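Local atomic coordinates of Phenylalanine/tyrosine ammonia-lyase (Rhodosporidium toruloides, PDB entry 1Y2M), a protein that catalyses the non-oxidative deamination of L-phenylalanine and L-tyrosine to trans-cinnamic acid and p-coumaric acid, releasing ammonium. Residues 42-54 with 283-295. Residues are numbered along the deposited sequence; the frame is centred on the assembly and turned at random.
Sequences VTQVDIVEKMLAA and LHDAHMLSLLSQS
Two imidazole rings, H287 and H284, meet the short helix 44-52 differently, in a knobs-into-holes pairing with the long helix 273-303 of the PAL/histidase fold. At the H287 edge, NE2 of Q44 donates a nearly straight hydrogen bond (N-H...N 167°) to ND1 of H287, 2.9 Å away and in the ring plane; the amide stands almost perpendicular to the ring. CG2 of I47 approaches this ring off-centre in a CH-pi contact, while L283 CD1 lies over one face, toward the rim. The H284 ring receives CE of M51, a selenomethionine, at its edge, 3.5 Å from CD2 of H284; CE of M288 lies over one face of the H284 ring, toward the rim.

The segment axes approach to 10.4 Å, with a crossing angle of -129°. H287 is a knob among Q44, I47, V48 and M51, and its NE2 is hydrogen-bonded to ND1 of H383 in helix 368-391. Q44 is in turn a knob among H287, S290, L291 and Q294; its CG lies trans to the backbone N (chi1 -179°), and the extended chain carries the amide across. Replaced by alanine, Q44 would probably leave ND1 of H287 without its donor and S290 OG without its acceptor, and open a gap among H287, S290, L291 and Q294. Beside this polar patch, V48 CG2 meets CD1 of L291 tip to tip at 3.8 Å, and CG1 of V48 touches SE of M288, also selenomethionine. Q294 OE1 is hydrogen-bonded to ND2 of N331 in helix 323-336. The Q44 carbonyl is gripped twice: S290 OG donates to OE1 of Q44 at 2.7 Å, and a water donates to the same oxygen while accepting from NE2 of Q294.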
ATOM      1  N   VAL B  42     -15.790  28.704  -8.676  1.00 24.22           N
ATOM      2  CA  VAL B  42     -16.721  27.737  -8.094  1.00 22.85           C
ATOM      3  C   VAL B  42     -16.117  27.199  -6.832  1.00 23.30           C
ATOM      4  O   VAL B  42     -14.895  27.072  -6.738  1.00 27.31           O
ATOM      5  CB  VAL B  42     -17.012  26.576  -9.015  1.00 21.34           C
ATOM      6  CG1 VAL B  42     -15.786  25.621  -9.115  1.00 31.66           C
ATOM      7  CG2 VAL B  42     -18.302  25.841  -8.564  1.00 24.12           C
ATOM      8  N   THR B  43     -16.951  26.923  -5.850  1.00 17.55           N
ATOM      9  CA  THR B  43     -16.441  26.454  -4.577  1.00 13.27           C
ATOM     10  C   THR B  43     -17.186  25.212  -4.172  1.00 12.16           C
ATOM     11  O   THR B  43     -18.283  24.917  -4.661  1.00 12.53           O
ATOM     12  CB  THR B  43     -16.621  27.503  -3.469  1.00 14.15           C
ATOM     13  OG1 THR B  43     -18.032  27.733  -3.290  1.00 12.81           O
ATOM     14  CG2 THR B  43     -15.910  28.823  -3.827  1.00 17.14           C
ATOM     15  N   GLN B  44     -16.631  24.522  -3.187  1.00 11.27           N
ATOM     16  CA  GLN B  44     -17.257  23.334  -2.657  1.00 10.61           C
ATOM     17  C   GLN B  44     -18.578  23.697  -1.997  1.00 11.27           C
ATOM     18  O   GLN B  44     -19.565  23.006  -2.166  1.00  9.94           O
ATOM     19  CB  GLN B  44     -16.304  22.634  -1.683  1.00 14.53           C
ATOM     20  CG  GLN B  44     -16.857  21.366  -1.084  1.00 13.46           C
ATOM     21  CD  GLN B  44     -15.771  20.582  -0.410  1.00 11.72           C
ATOM     22  OE1 GLN B  44     -15.093  21.142   0.464  1.00 13.61           O
ATOM     23  NE2 GLN B  44     -15.570  19.293  -0.800  1.00 10.12           N
ATOM     24  N   VAL B  45     -18.614  24.807  -1.253  1.00 11.46           N
ATOM     25  CA  VAL B  45     -19.882  25.233  -0.697  1.00 11.23           C
ATOM     26  C   VAL B  45     -20.934  25.465  -1.787  1.00 11.41           C
ATOM     27  O   VAL B  45     -22.093  25.040  -1.600  1.00 11.93           O
ATOM     28  CB  VAL B  45     -19.723  26.527   0.186  1.00 11.71           C
ATOM     29  CG1 VAL B  45     -21.113  27.000   0.662  1.00 19.92           C
ATOM     30  CG2 VAL B  45     -18.830  26.271   1.411  1.00 19.08           C
ATOM     31  N   ASP B  46     -20.569  26.128  -2.901  1.00 11.58           N
ATOM     32  CA  ASP B  46     -21.505  26.311  -4.042  1.00 11.14           C
ATOM     33  C   ASP B  46     -22.061  24.948  -4.531  1.00 11.41           C
ATOM     34  O   ASP B  46     -23.266  24.800  -4.784  1.00 12.20           O
ATOM     35  CB  ASP B  46     -20.817  26.956  -5.264  1.00 12.41           C
ATOM     36  CG  ASP B  46     -20.420  28.406  -5.055  1.00 17.93           C
ATOM     37  OD1 ASP B  46     -20.995  29.057  -4.137  1.00 20.10           O
ATOM     38  OD2 ASP B  46     -19.531  28.882  -5.838  1.00 20.89           O
ATOM     39  N   ILE B  47     -21.158  23.978  -4.676  1.00 10.43           N
ATOM     40  CA  ILE B  47     -21.485  22.627  -5.122  1.00 11.13           C
ATOM     41  C   ILE B  47     -22.443  21.920  -4.155  1.00 10.31           C
ATOM     42  O   ILE B  47     -23.460  21.336  -4.537  1.00 13.01           O
ATOM     43  CB  ILE B  47     -20.192  21.799  -5.319  1.00 11.48           C
ATOM     44  CG1 ILE B  47     -19.486  22.345  -6.573  1.00 12.51           C
ATOM     45  CG2 ILE B  47     -20.522  20.306  -5.411  1.00 12.82           C
ATOM     46  CD1 ILE B  47     -18.061  21.820  -6.850  1.00 14.77           C
ATOM     47  N   VAL B  48     -22.115  22.015  -2.872  1.00 11.43           N
ATOM     48  CA  VAL B  48     -22.964  21.446  -1.839  1.00 10.36           C
ATOM     49  C   VAL B  48     -24.349  22.090  -1.794  1.00  9.76           C
ATOM     50  O   VAL B  48     -25.370  21.415  -1.684  1.00  9.82           O
ATOM     51  CB  VAL B  48     -22.242  21.523  -0.478  1.00  9.92           C
ATOM     52  CG1 VAL B  48     -23.193  21.268   0.693  1.00 11.56           C
ATOM     53  CG2 VAL B  48     -21.066  20.557  -0.472  1.00 13.15           C
ATOM     54  N   GLU B  49     -24.387  23.411  -1.891  1.00  8.90           N
ATOM     55  CA  GLU B  49     -25.649  24.106  -1.814  1.00 11.94           C
ATOM     56  C   GLU B  49     -26.564  23.605  -2.930  1.00 12.06           C
ATOM     57  O   GLU B  49     -27.735  23.353  -2.721  1.00 10.36           O
ATOM     58  CB  GLU B  49     -25.414  25.604  -1.975  1.00 14.38           C
ATOM     59  CG  GLU B  49     -26.682  26.404  -1.943  1.00 19.87           C
ATOM     60  CD  GLU B  49     -26.428  27.906  -2.082  1.00 24.91           C
ATOM     61  OE1 GLU B  49     -25.487  28.306  -2.826  1.00 41.97           O
ATOM     62  OE2 GLU B  49     -27.180  28.689  -1.460  1.00 44.60           O
ATOM     63  N   LYS B  50     -25.995  23.407  -4.117  1.00 10.15           N
ATOM     64  CA  LYS B  50     -26.819  22.978  -5.233  1.00 10.49           C
ATOM     65  C   LYS B  50     -27.280  21.549  -5.033  1.00 12.77           C
ATOM     66  O   LYS B  50     -28.423  21.197  -5.324  1.00 13.15           O
ATOM     67  CB  LYS B  50     -26.045  23.102  -6.529  1.00 12.79           C
ATOM     68  CG  LYS B  50     -25.728  24.552  -6.890  1.00 26.38           C
ATOM     69  CD  LYS B  50     -26.996  25.396  -7.214  1.00 39.09           C
ATOM     70  CE  LYS B  50     -26.889  26.830  -6.655  1.00 44.62           C
ATOM     71  NZ  LYS B  50     -25.683  27.560  -7.173  1.00 53.69           N
HETATM   72  N   MSE B  51     -26.403  20.716  -4.513  1.00 12.55           N
HETATM   73  CA  MSE B  51     -26.808  19.314  -4.240  1.00 14.54           C
HETATM   74  C   MSE B  51     -27.942  19.215  -3.258  1.00 14.58           C
HETATM   75  O   MSE B  51     -28.898  18.463  -3.447  1.00 15.48           O
HETATM   76  CB  MSE B  51     -25.620  18.495  -3.698  1.00 16.18           C
HETATM   77  CG  MSE B  51     -24.559  18.239  -4.688  1.00 12.52           C
HETATM   78 SE   MSE B  51     -23.492  16.646  -4.070  1.00 28.71          SE
HETATM   79  CE  MSE B  51     -24.658  15.137  -4.785  1.00 48.66           C
ATOM     80  N   LEU B  52     -27.843  19.985  -2.190  1.00 14.26           N
ATOM     81  CA  LEU B  52     -28.798  19.920  -1.106  1.00 15.34           C
ATOM     82  C   LEU B  52     -30.114  20.541  -1.510  1.00 14.91           C
ATOM     83  O   LEU B  52     -31.128  20.282  -0.875  1.00 16.80           O
ATOM     84  CB  LEU B  52     -28.227  20.579   0.168  1.00 15.82           C
ATOM     85  CG  LEU B  52     -27.035  19.865   0.830  1.00 15.88           C
ATOM     86  CD1 LEU B  52     -26.555  20.663   2.019  1.00 21.99           C
ATOM     87  CD2 LEU B  52     -27.344  18.449   1.278  1.00 21.02           C
ATOM     88  N   ALA B  53     -30.093  21.359  -2.558  1.00 15.49           N
ATOM     89  CA  ALA B  53     -31.308  21.974  -3.107  1.00 15.57           C
ATOM     90  C   ALA B  53     -32.072  21.045  -4.070  1.00 16.90           C
ATOM     91  O   ALA B  53     -33.151  21.397  -4.527  1.00 16.21           O
ATOM     92  CB  ALA B  53     -30.947  23.275  -3.824  1.00 16.69           C
ATOM     93  N   ALA B  54     -31.527  19.880  -4.413  1.00 15.51           N
ATOM     94  CA  ALA B  54     -32.240  18.948  -5.299  1.00 16.81           C
ATOM     95  C   ALA B  54     -33.622  18.642  -4.711  1.00 16.61           C
ATOM     96  O   ALA B  54     -33.712  18.297  -3.530  1.00 18.32           O
ATOM     97  CB  ALA B  54     -31.468  17.679  -5.447  1.00 17.92           C
ATOM     98  N   LEU B 283     -18.972  10.580  -3.077  1.00  6.94           N
ATOM     99  CA  LEU B 283     -18.489  11.942  -3.255  1.00  9.16           C
ATOM    100  C   LEU B 283     -19.361  12.955  -2.535  1.00 10.30           C
ATOM    101  O   LEU B 283     -18.860  13.866  -1.868  1.00 10.40           O
ATOM    102  CB  LEU B 283     -18.426  12.292  -4.730  1.00  6.79           C
ATOM    103  CG  LEU B 283     -17.877  13.709  -4.976  1.00  8.22           C
ATOM    104  CD1 LEU B 283     -16.486  13.901  -4.399  1.00 12.75           C
ATOM    105  CD2 LEU B 283     -17.847  13.998  -6.468  1.00 10.72           C
ATOM    106  N   HIS B 284     -20.683  12.786  -2.651  1.00  9.83           N
ATOM    107  CA  HIS B 284     -21.613  13.598  -1.862  1.00  9.54           C
ATOM    108  C   HIS B 284     -21.234  13.604  -0.378  1.00  8.79           C
ATOM    109  O   HIS B 284     -21.102  14.680   0.243  1.00 10.53           O
ATOM    110  CB  HIS B 284     -23.032  13.064  -2.074  1.00  7.48           C
ATOM    111  CG  HIS B 284     -24.072  13.624  -1.160  1.00  8.91           C
ATOM    112  ND1 HIS B 284     -24.231  13.192   0.139  1.00 12.10           N
ATOM    113  CD2 HIS B 284     -25.081  14.507  -1.396  1.00 13.90           C
ATOM    114  CE1 HIS B 284     -25.275  13.829   0.670  1.00 10.92           C
ATOM    115  NE2 HIS B 284     -25.804  14.625  -0.233  1.00 13.62           N
ATOM    116  N   ASP B 285     -20.971  12.427   0.163  1.00  9.13           N
ATOM    117  CA  ASP B 285     -20.708  12.349   1.593  1.00  9.25           C
ATOM    118  C   ASP B 285     -19.362  12.975   1.935  1.00 11.05           C
ATOM    119  O   ASP B 285     -19.216  13.641   2.962  1.00 11.12           O
ATOM    120  CB  ASP B 285     -20.819  10.889   2.042  1.00  9.07           C
ATOM    121  CG  ASP B 285     -22.248  10.355   2.031  1.00 14.50           C
ATOM    122  OD1 ASP B 285     -23.225  11.118   1.922  1.00 10.78           O
ATOM    123  OD2 ASP B 285     -22.379   9.130   2.181  1.00 14.56           O
ATOM    124  N   ALA B 286     -18.389  12.776   1.046  1.00  9.40           N
ATOM    125  CA  ALA B 286     -17.043  13.328   1.226  1.00 10.12           C
ATOM    126  C   ALA B 286     -17.098  14.824   1.232  1.00  9.44           C
ATOM    127  O   ALA B 286     -16.386  15.474   1.982  1.00 10.48           O
ATOM    128  CB  ALA B 286     -16.105  12.821   0.150  1.00 10.02           C
ATOM    129  N   HIS B 287     -17.925  15.418   0.378  1.00  6.74           N
ATOM    130  CA  HIS B 287     -18.006  16.900   0.372  1.00  7.77           C
ATOM    131  C   HIS B 287     -18.433  17.418   1.738  1.00  7.88           C
ATOM    132  O   HIS B 287     -17.940  18.435   2.251  1.00  8.72           O
ATOM    133  CB  HIS B 287     -19.048  17.379  -0.619  1.00  8.18           C
ATOM    134  CG  HIS B 287     -18.625  17.358  -2.069  1.00  8.49           C
ATOM    135  ND1 HIS B 287     -17.456  17.928  -2.530  1.00 10.87           N
ATOM    136  CD2 HIS B 287     -19.302  16.937  -3.169  1.00 10.26           C
ATOM    137  CE1 HIS B 287     -17.414  17.808  -3.850  1.00 12.53           C
ATOM    138  NE2 HIS B 287     -18.532  17.218  -4.264  1.00 11.54           N
HETATM  139  N   MSE B 288     -19.407  16.716   2.330  1.00  8.97           N
HETATM  140  CA  MSE B 288     -19.935  17.145   3.630  1.00  8.61           C
HETATM  141  C   MSE B 288     -18.870  17.039   4.711  1.00 10.27           C
HETATM  142  O   MSE B 288     -18.747  17.893   5.577  1.00 10.36           O
HETATM  143  CB  MSE B 288     -21.159  16.335   4.060  1.00 10.23           C
HETATM  144  CG  MSE B 288     -22.231  16.250   3.050  1.00  9.43           C
HETATM  145 SE   MSE B 288     -22.834  18.015   2.418  1.00 21.61          SE
HETATM  146  CE  MSE B 288     -23.858  17.263   0.853  1.00 20.45           C
ATOM    147  N   LEU B 289     -18.075  15.971   4.643  1.00  8.22           N
ATOM    148  CA  LEU B 289     -17.087  15.702   5.642  1.00  8.27           C
ATOM    149  C   LEU B 289     -15.940  16.728   5.470  1.00  7.85           C
ATOM    150  O   LEU B 289     -15.371  17.166   6.443  1.00  9.06           O
ATOM    151  CB  LEU B 289     -16.581  14.275   5.519  1.00  7.97           C
ATOM    152  CG  LEU B 289     -17.513  13.157   5.947  1.00  9.70           C
ATOM    153  CD1 LEU B 289     -16.949  11.816   5.527  1.00 11.91           C
ATOM    154  CD2 LEU B 289     -17.720  13.176   7.452  1.00 10.38           C
ATOM    155  N   SER B 290     -15.683  17.172   4.253  1.00 10.23           N
ATOM    156  CA  SER B 290     -14.689  18.206   4.001  1.00  8.13           C
ATOM    157  C   SER B 290     -15.137  19.495   4.655  1.00  9.08           C
ATOM    158  O   SER B 290     -14.360  20.178   5.321  1.00  9.54           O
ATOM    159  CB  SER B 290     -14.595  18.437   2.485  1.00 10.38           C
ATOM    160  OG  SER B 290     -13.743  19.514   2.180  1.00 14.55           O
ATOM    161  N   LEU B 291     -16.427  19.828   4.511  1.00  7.21           N
ATOM    162  CA  LEU B 291     -16.954  21.064   5.136  1.00  8.92           C
ATOM    163  C   LEU B 291     -16.940  20.950   6.645  1.00  8.52           C
ATOM    164  O   LEU B 291     -16.624  21.897   7.362  1.00  9.91           O
ATOM    165  CB  LEU B 291     -18.340  21.421   4.609  1.00 11.01           C
ATOM    166  CG  LEU B 291     -18.386  21.837   3.121  1.00 12.49           C
ATOM    167  CD1 LEU B 291     -19.823  22.270   2.744  1.00 12.91           C
ATOM    168  CD2 LEU B 291     -17.422  22.956   2.812  1.00 15.30           C
ATOM    169  N   LEU B 292     -17.267  19.784   7.151  1.00  8.03           N
ATOM    170  CA  LEU B 292     -17.240  19.549   8.611  1.00  9.07           C
ATOM    171  C   LEU B 292     -15.816  19.671   9.184  1.00  9.73           C
ATOM    172  O   LEU B 292     -15.603  20.181  10.278  1.00  8.93           O
ATOM    173  CB  LEU B 292     -17.895  18.215   8.952  1.00  7.68           C
ATOM    174  CG  LEU B 292     -17.872  17.741  10.410  1.00  9.57           C
ATOM    175  CD1 LEU B 292     -18.593  18.778  11.316  1.00 10.62           C
ATOM    176  CD2 LEU B 292     -18.466  16.362  10.599  1.00 10.70           C
ATOM    177  N   SER B 293     -14.831  19.215   8.427  1.00  6.93           N
ATOM    178  CA  SER B 293     -13.416  19.331   8.809  1.00  6.99           C
ATOM    179  C   SER B 293     -13.034  20.806   8.994  1.00  9.56           C
ATOM    180  O   SER B 293     -12.299  21.172   9.914  1.00  9.92           O
ATOM    181  CB  SER B 293     -12.523  18.717   7.730  1.00 10.65           C
ATOM    182  OG  SER B 293     -11.171  18.888   8.132  1.00  8.70           O
ATOM    183  N   GLN B 294     -13.540  21.646   8.102  1.00  8.57           N
ATOM    184  CA  GLN B 294     -13.279  23.091   8.154  1.00  9.82           C
ATOM    185  C   GLN B 294     -13.959  23.726   9.376  1.00  8.87           C
ATOM    186  O   GLN B 294     -13.389  24.555  10.096  1.00  8.89           O
ATOM    187  CB  GLN B 294     -13.762  23.745   6.881  1.00  8.84           C
ATOM    188  CG  GLN B 294     -12.835  23.358   5.753  1.00  7.77           C
ATOM    189  CD  GLN B 294     -13.245  23.905   4.401  1.00  9.86           C
ATOM    190  OE1 GLN B 294     -13.481  25.102   4.279  1.00 11.30           O
ATOM    191  NE2 GLN B 294     -13.315  23.057   3.402  1.00 12.42           N
ATOM    192  N   SER B 295     -15.194  23.322   9.597  1.00  8.30           N
ATOM    193  CA  SER B 295     -15.943  23.772  10.758  1.00 10.40           C
ATOM    194  C   SER B 295     -15.264  23.391  12.079  1.00  7.78           C
ATOM    195  O   SER B 295     -15.146  24.188  13.008  1.00  9.43           O
ATOM    196  CB  SER B 295     -17.400  23.273  10.701  1.00 13.68           C
ATOM    197  OG  SER B 295     -18.081  23.822   9.560  1.00 12.70           O
TER
HETATM  198  O   HOH W   1     -14.231  23.731   0.811  1.00 11.53           O